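Local coordinates for nucleoporin NUP82 (Saccharomyces cerevisiae, PDB 3PBP), which serves as a structural constituent of the nuclear pore complex, here represented by its N-terminal beta-propeller domain, at residues Ile325-Leu331 and Ser347-Arg353; Ala303-Asp308 and Leu370-Tyr374. The protein carries 1 engineered substitution. One frame throughout, in Å; residues are numbered along the deposited sequence.

Contact 1 (Ile325-Leu331 and Ser347-Arg353); sequences ILLFKDL and SLVLIER
Leu326 and Phe328 carry the backbone pairing with strand 347-353. Leu326 N donates to Glu352 O (2.9 Å) and Leu326 O accepts from Ile351 N, while Phe328 and Val349 bond each other in both directions. Because Ile351 and Glu352 together face Leu326, the antiparallel ladder contains a classic beta bulge. The two strands are the outer pair of a four-stranded antiparallel meander, one blade of the beta-propeller, and Leu348 is further bonded to the short strand 286-288. On one face branched aliphatics interlock: Leu350 CD1 lies by Ile325 CB (3.6 Å), and Leu327 CD1 meets Leu348 CD1 at 3.7 Å, those two leucines crossing at about a right angle; apolar chains suit this face, where Ile205 packs on both. On the other face Ile351 CD1 reaches Phe328 CB; with CG anti to the backbone N (chi1 174°) the phenylalanine leads away from strand 347-355 and packs on Ile397 of helix 387-399. A side-chain hydrogen bond forms at the start of strand 347-355, where Ser347, short and hydroxylic, fits beside a buried carboxylate: its OG donates to the syn lone pair of Asp330 OD2 (2.6 Å). A leucine in place of Asp330 would probably strand this buried hydroxyl without its acceptor.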
loop_
_atom_site.group_PDB
_atom_site.type_symbol
_atom_site.label_atom_id
_atom_site.label_comp_id
_atom_site.label_asym_id
_atom_site.label_seq_id
_atom_site.Cartn_x
_atom_site.Cartn_y
_atom_site.Cartn_z
ATOM N N ILE A 325 13.128 -6.462 8.745
ATOM C CA ILE A 325 12.351 -7.521 9.378
ATOM C C ILE A 325 11.646 -8.316 8.282
ATOM O O ILE A 325 10.913 -7.762 7.466
ATOM C CB ILE A 325 11.311 -6.994 10.426
ATOM C CG1 ILE A 325 10.218 -6.156 9.760
ATOM C CG2 ILE A 325 12.016 -6.201 11.483
ATOM C CD1 ILE A 325 9.037 -5.841 10.684
ATOM N N LEU A 326 11.910 -9.614 8.248
ATOM C CA LEU A 326 11.317 -10.496 7.261
ATOM C C LEU A 326 10.059 -11.071 7.887
ATOM O O LEU A 326 10.124 -11.758 8.893
ATOM C CB LEU A 326 12.315 -11.594 6.894
ATOM C CG LEU A 326 13.662 -11.091 6.350
ATOM C CD1 LEU A 326 14.489 -12.268 5.860
ATOM C CD2 LEU A 326 13.428 -10.113 5.198
ATOM N N LEU A 327 8.911 -10.774 7.289
ATOM C CA LEU A 327 7.628 -11.215 7.814
ATOM C C LEU A 327 6.946 -12.263 6.946
ATOM O O LEU A 327 7.238 -12.382 5.764
ATOM C CB LEU A 327 6.709 -10.007 7.958
ATOM C CG LEU A 327 7.331 -8.761 8.586
ATOM C CD1 LEU A 327 6.340 -7.585 8.512
ATOM C CD2 LEU A 327 7.726 -9.069 10.006
ATOM N N PHE A 328 6.022 -13.002 7.557
ATOM C CA PHE A 328 5.255 -14.053 6.898
ATOM C C PHE A 328 3.768 -13.959 7.286
ATOM O O PHE A 328 3.432 -13.914 8.469
ATOM C CB PHE A 328 5.814 -15.414 7.309
ATOM C CG PHE A 328 5.011 -16.575 6.808
ATOM C CD1 PHE A 328 5.051 -16.943 5.456
ATOM C CD2 PHE A 328 4.203 -17.297 7.681
ATOM C CE1 PHE A 328 4.289 -18.024 4.986
ATOM C CE2 PHE A 328 3.447 -18.368 7.227
ATOM C CZ PHE A 328 3.487 -18.736 5.877
ATOM N N LYS A 329 2.885 -13.929 6.289
ATOM C CA LYS A 329 1.437 -13.841 6.520
ATOM C C LYS A 329 0.825 -15.233 6.721
ATOM O O LYS A 329 0.675 -15.992 5.763
ATOM C CB LYS A 329 0.781 -13.139 5.333
ATOM C CG LYS A 329 -0.716 -13.128 5.324
ATOM C CD LYS A 329 -1.176 -12.249 4.183
ATOM C CE LYS A 329 -2.545 -12.650 3.655
ATOM N NZ LYS A 329 -2.565 -13.956 2.919
ATOM N N ASP A 330 0.481 -15.551 7.973
ATOM C CA ASP A 330 -0.079 -16.845 8.338
ATOM C C ASP A 330 -1.579 -17.012 8.178
ATOM O O ASP A 330 -2.055 -18.134 7.991
ATOM C CB ASP A 330 0.281 -17.205 9.783
ATOM C CG ASP A 330 -0.244 -16.193 10.802
ATOM O OD1 ASP A 330 -0.692 -16.611 11.904
ATOM O OD2 ASP A 330 -0.193 -14.976 10.517
ATOM N N LEU A 331 -2.337 -15.923 8.268
ATOM C CA LEU A 331 -3.781 -16.035 8.127
ATOM C C LEU A 331 -4.256 -15.631 6.748
ATOM O O LEU A 331 -3.616 -14.827 6.072
ATOM C CB LEU A 331 -4.475 -15.201 9.189
ATOM C CG LEU A 331 -4.046 -15.603 10.598
ATOM C CD1 LEU A 331 -4.940 -14.915 11.613
ATOM C CD2 LEU A 331 -4.132 -17.104 10.747
ATOM N N SER A 347 -2.835 -10.573 9.725
ATOM C CA SER A 347 -1.767 -11.036 10.589
ATOM C C SER A 347 -0.451 -11.384 9.922
ATOM O O SER A 347 -0.413 -12.157 8.983
ATOM C CB SER A 347 -2.254 -12.260 11.374
ATOM O OG SER A 347 -1.163 -12.971 11.936
ATOM N N LEU A 348 0.625 -10.810 10.440
ATOM C CA LEU A 348 1.967 -11.070 9.954
ATOM C C LEU A 348 2.806 -11.582 11.124
ATOM O O LEU A 348 2.654 -11.148 12.270
ATOM C CB LEU A 348 2.601 -9.802 9.403
ATOM C CG LEU A 348 2.095 -9.312 8.060
ATOM C CD1 LEU A 348 2.781 -8.006 7.736
ATOM C CD2 LEU A 348 2.377 -10.358 6.995
ATOM N N VAL A 349 3.705 -12.500 10.822
ATOM C CA VAL A 349 4.561 -13.083 11.829
ATOM C C VAL A 349 6.019 -12.808 11.488
ATOM O O VAL A 349 6.402 -12.898 10.331
ATOM C CB VAL A 349 4.304 -14.604 11.895
ATOM C CG1 VAL A 349 5.307 -15.272 12.790
ATOM C CG2 VAL A 349 2.902 -14.855 12.412
ATOM N N LEU A 350 6.825 -12.472 12.493
ATOM C CA LEU A 350 8.249 -12.197 12.282
ATOM C C LEU A 350 9.035 -13.489 12.187
ATOM O O LEU A 350 8.955 -14.317 13.084
ATOM C CB LEU A 350 8.833 -11.380 13.437
ATOM C CG LEU A 350 10.322 -11.042 13.298
ATOM C CD1 LEU A 350 10.476 -9.671 12.656
ATOM C CD2 LEU A 350 10.981 -11.037 14.648
ATOM N N ILE A 351 9.792 -13.656 11.107
ATOM C CA ILE A 351 10.610 -14.852 10.915
ATOM C C ILE A 351 12.064 -14.562 11.258
ATOM O O ILE A 351 12.754 -15.398 11.826
ATOM C CB ILE A 351 10.545 -15.353 9.465
ATOM C CG1 ILE A 351 9.164 -15.950 9.181
ATOM C CG2 ILE A 351 11.615 -16.390 9.230
ATOM C CD1 ILE A 351 8.976 -16.420 7.749
ATOM N N GLU A 352 12.524 -13.368 10.905
ATOM C CA GLU A 352 13.894 -12.965 11.182
ATOM C C GLU A 352 14.105 -11.446 11.096
ATOM O O GLU A 352 13.334 -10.719 10.462
ATOM C CB GLU A 352 14.856 -13.662 10.208
ATOM C CG GLU A 352 16.132 -12.859 9.945
ATOM C CD GLU A 352 17.097 -13.539 9.007
ATOM O OE1 GLU A 352 16.650 -14.003 7.934
ATOM O OE2 GLU A 352 18.304 -13.595 9.346
ATOM N N ARG A 353 15.154 -10.978 11.759
ATOM C CA ARG A 353 15.518 -9.578 11.718
ATOM C C ARG A 353 16.985 -9.493 11.250
ATOM O O ARG A 353 17.842 -10.262 11.697
ATOM C CB ARG A 353 15.361 -8.936 13.089
ATOM C CG ARG A 353 15.594 -7.442 13.048
ATOM C CD ARG A 353 15.599 -6.839 14.412
ATOM N NE ARG A 353 15.835 -5.408 14.323
ATOM C CZ ARG A 353 16.054 -4.629 15.376
ATOM N NH1 ARG A 353 16.067 -5.159 16.594
ATOM N NH2 ARG A 353 16.256 -3.327 15.215
#

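Contact 2 (Ala303-Asp308 and Leu370-Tyr374)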
loop_
_atom_site.group_PDB
_atom_site.type_symbol
_atom_site.label_atom_id
_atom_site.label_comp_id
_atom_site.label_asym_id
_atom_site.label_seq_id
_atom_site.Cartn_x
_atom_site.Cartn_y
_atom_site.Cartn_z
ATOM N N ALA A 303 8.928 -4.438 0.720
ATOM C CA ALA A 303 9.175 -5.200 -0.487
ATOM C C ALA A 303 8.547 -6.559 -0.346
ATOM O O ALA A 303 8.358 -7.059 0.760
ATOM C CB ALA A 303 10.679 -5.356 -0.716
ATOM N N THR A 304 8.244 -7.166 -1.482
ATOM C CA THR A 304 7.643 -8.478 -1.480
ATOM C C THR A 304 8.561 -9.410 -2.246
ATOM O O THR A 304 8.965 -9.107 -3.359
ATOM C CB THR A 304 6.244 -8.409 -2.105
ATOM O OG1 THR A 304 5.292 -8.085 -1.085
ATOM C CG2 THR A 304 5.875 -9.712 -2.720
ATOM N N ILE A 305 8.909 -10.533 -1.627
ATOM C CA ILE A 305 9.806 -11.495 -2.251
ATOM C C ILE A 305 9.175 -12.862 -2.389
ATOM O O ILE A 305 8.701 -13.457 -1.419
ATOM C CB ILE A 305 11.112 -11.673 -1.454
ATOM C CG1 ILE A 305 11.804 -10.323 -1.281
ATOM C CG2 ILE A 305 12.027 -12.653 -2.172
ATOM C CD1 ILE A 305 11.169 -9.451 -0.206
ATOM N N LEU A 306 9.209 -13.369 -3.610
ATOM C CA LEU A 306 8.641 -14.659 -3.915
ATOM C C LEU A 306 9.538 -15.796 -3.403
ATOM O O LEU A 306 10.750 -15.782 -3.585
ATOM C CB LEU A 306 8.430 -14.739 -5.425
ATOM C CG LEU A 306 7.410 -15.753 -5.916
ATOM C CD1 LEU A 306 6.085 -15.545 -5.221
ATOM C CD2 LEU A 306 7.257 -15.594 -7.400
ATOM N N ILE A 307 8.918 -16.774 -2.755
ATOM C CA ILE A 307 9.601 -17.931 -2.181
ATOM C C ILE A 307 9.543 -19.188 -3.065
ATOM O O ILE A 307 10.485 -19.975 -3.103
ATOM C CB ILE A 307 8.995 -18.248 -0.812
ATOM C CG1 ILE A 307 9.761 -17.508 0.265
ATOM C CG2 ILE A 307 8.988 -19.727 -0.541
ATOM C CD1 ILE A 307 9.159 -17.764 1.629
ATOM N N ASP A 308 8.428 -19.387 -3.757
ATOM C CA ASP A 308 8.286 -20.534 -4.641
ATOM C C ASP A 308 7.465 -20.160 -5.870
ATOM O O ASP A 308 7.478 -19.006 -6.290
ATOM C CB ASP A 308 7.623 -21.696 -3.908
ATOM C CG ASP A 308 6.227 -21.369 -3.429
ATOM O OD1 ASP A 308 5.598 -20.444 -3.987
ATOM O OD2 ASP A 308 5.754 -22.053 -2.500
ATOM N N LEU A 370 14.269 -16.087 -6.812
ATOM C CA LEU A 370 13.450 -16.297 -5.625
ATOM C C LEU A 370 14.241 -16.081 -4.345
ATOM O O LEU A 370 15.464 -16.189 -4.333
ATOM C CB LEU A 370 12.891 -17.720 -5.608
ATOM C CG LEU A 370 12.019 -18.193 -6.771
ATOM C CD1 LEU A 370 11.384 -19.498 -6.373
ATOM C CD2 LEU A 370 10.929 -17.176 -7.096
ATOM N N GLY A 371 13.529 -15.778 -3.268
ATOM C CA GLY A 371 14.156 -15.577 -1.972
ATOM C C GLY A 371 15.395 -14.711 -1.866
ATOM O O GLY A 371 16.172 -14.880 -0.926
ATOM N N LYS A 372 15.590 -13.798 -2.810
ATOM C CA LYS A 372 16.747 -12.911 -2.774
ATOM C C LYS A 372 16.286 -11.469 -2.848
ATOM O O LYS A 372 15.405 -11.121 -3.629
ATOM C CB LYS A 372 17.702 -13.189 -3.934
ATOM C CG LYS A 372 18.353 -14.564 -3.907
ATOM C CD LYS A 372 19.333 -14.722 -5.066
ATOM C CE LYS A 372 19.871 -16.141 -5.167
ATOM N NZ LYS A 372 20.817 -16.247 -6.315
ATOM N N LEU A 373 16.903 -10.622 -2.042
ATOM C CA LEU A 373 16.537 -9.225 -1.998
ATOM C C LEU A 373 17.781 -8.353 -2.049
ATOM O O LEU A 373 18.770 -8.635 -1.381
ATOM C CB LEU A 373 15.762 -8.964 -0.708
ATOM C CG LEU A 373 15.578 -7.524 -0.256
ATOM C CD1 LEU A 373 14.594 -6.835 -1.157
ATOM C CD2 LEU A 373 15.092 -7.506 1.174
ATOM N N TYR A 374 17.743 -7.299 -2.854
ATOM C CA TYR A 374 18.871 -6.384 -2.940
ATOM C C TYR A 374 18.577 -5.179 -2.051
ATOM O O TYR A 374 17.490 -4.595 -2.110
ATOM C CB TYR A 374 19.095 -5.939 -4.390
ATOM C CG TYR A 374 19.728 -7.013 -5.252
ATOM C CD1 TYR A 374 21.016 -7.477 -4.985
ATOM C CD2 TYR A 374 19.021 -7.610 -6.294
ATOM C CE1 TYR A 374 21.579 -8.513 -5.727
ATOM C CE2 TYR A 374 19.573 -8.650 -7.043
ATOM C CZ TYR A 374 20.851 -9.099 -6.752
ATOM O OH TYR A 374 21.384 -10.157 -7.462
#
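Leu306 and Leu370 run alongside each other in the same direction, with Leu370 CD2 at 3.9 Å from Leu306 CB. The other branch of Leu370, CD1, approaches Ile307 O and comes to 3.7 Å from Asp308 CA, so the forked leucine end spans the backbone where strand 299-306 gives way to a turn. Its CG stands beside the backbone N (chi1 -59°), which turns the fork to this chain, CD2 along Leu306 and CD1 to the residues that follow. Ile305 uses its two branches differently: CG2 rests on Gly371 CA (3.6 Å), and CG1 faces Leu373 CB at 4.2 Å. Beta-branching suits this place, since one side chain meets both the turn and the strand after it. The segments belong to neighbouring blades of the propeller, and this is the seam between them: the strand axes stay 7.7 Å apart at their closest, too far for sheet pairing. One backbone bond bridges the gap, Gly371 N to Leu306 O (2.8 Å), nearly straight at 171°. Gly371 has a positive phi of 46°, a conformation that favours glycine. Further along, the small Ala303 turns its CB to Leu373 CD1, and Cys316 of the adjacent strand packs against both Ile305 and Leu373.

Overall arrangement
Along the chain the segments run 303-308, 325-331, 347-353, 370-374, so contact 1 is nested within the loop that contact 2 closes. Their centres lie 14 Å apart and their nearest atoms about 5 Å, without touching. Segment 303-308 belongs to the same sheet as both strands of contact 1, with strand 313-319 between it and strand 323-329; segment 370-374 opens into the next sheet. Contact 1 thus builds the outer part of one propeller blade, while contact 2, nearer the chain's centre, joins that blade to its successor. Helix 387-399 packs on side chains of both. Another protein's chain packs on contact 1, consistent with the NUP116-interacting region, which covers all four segments.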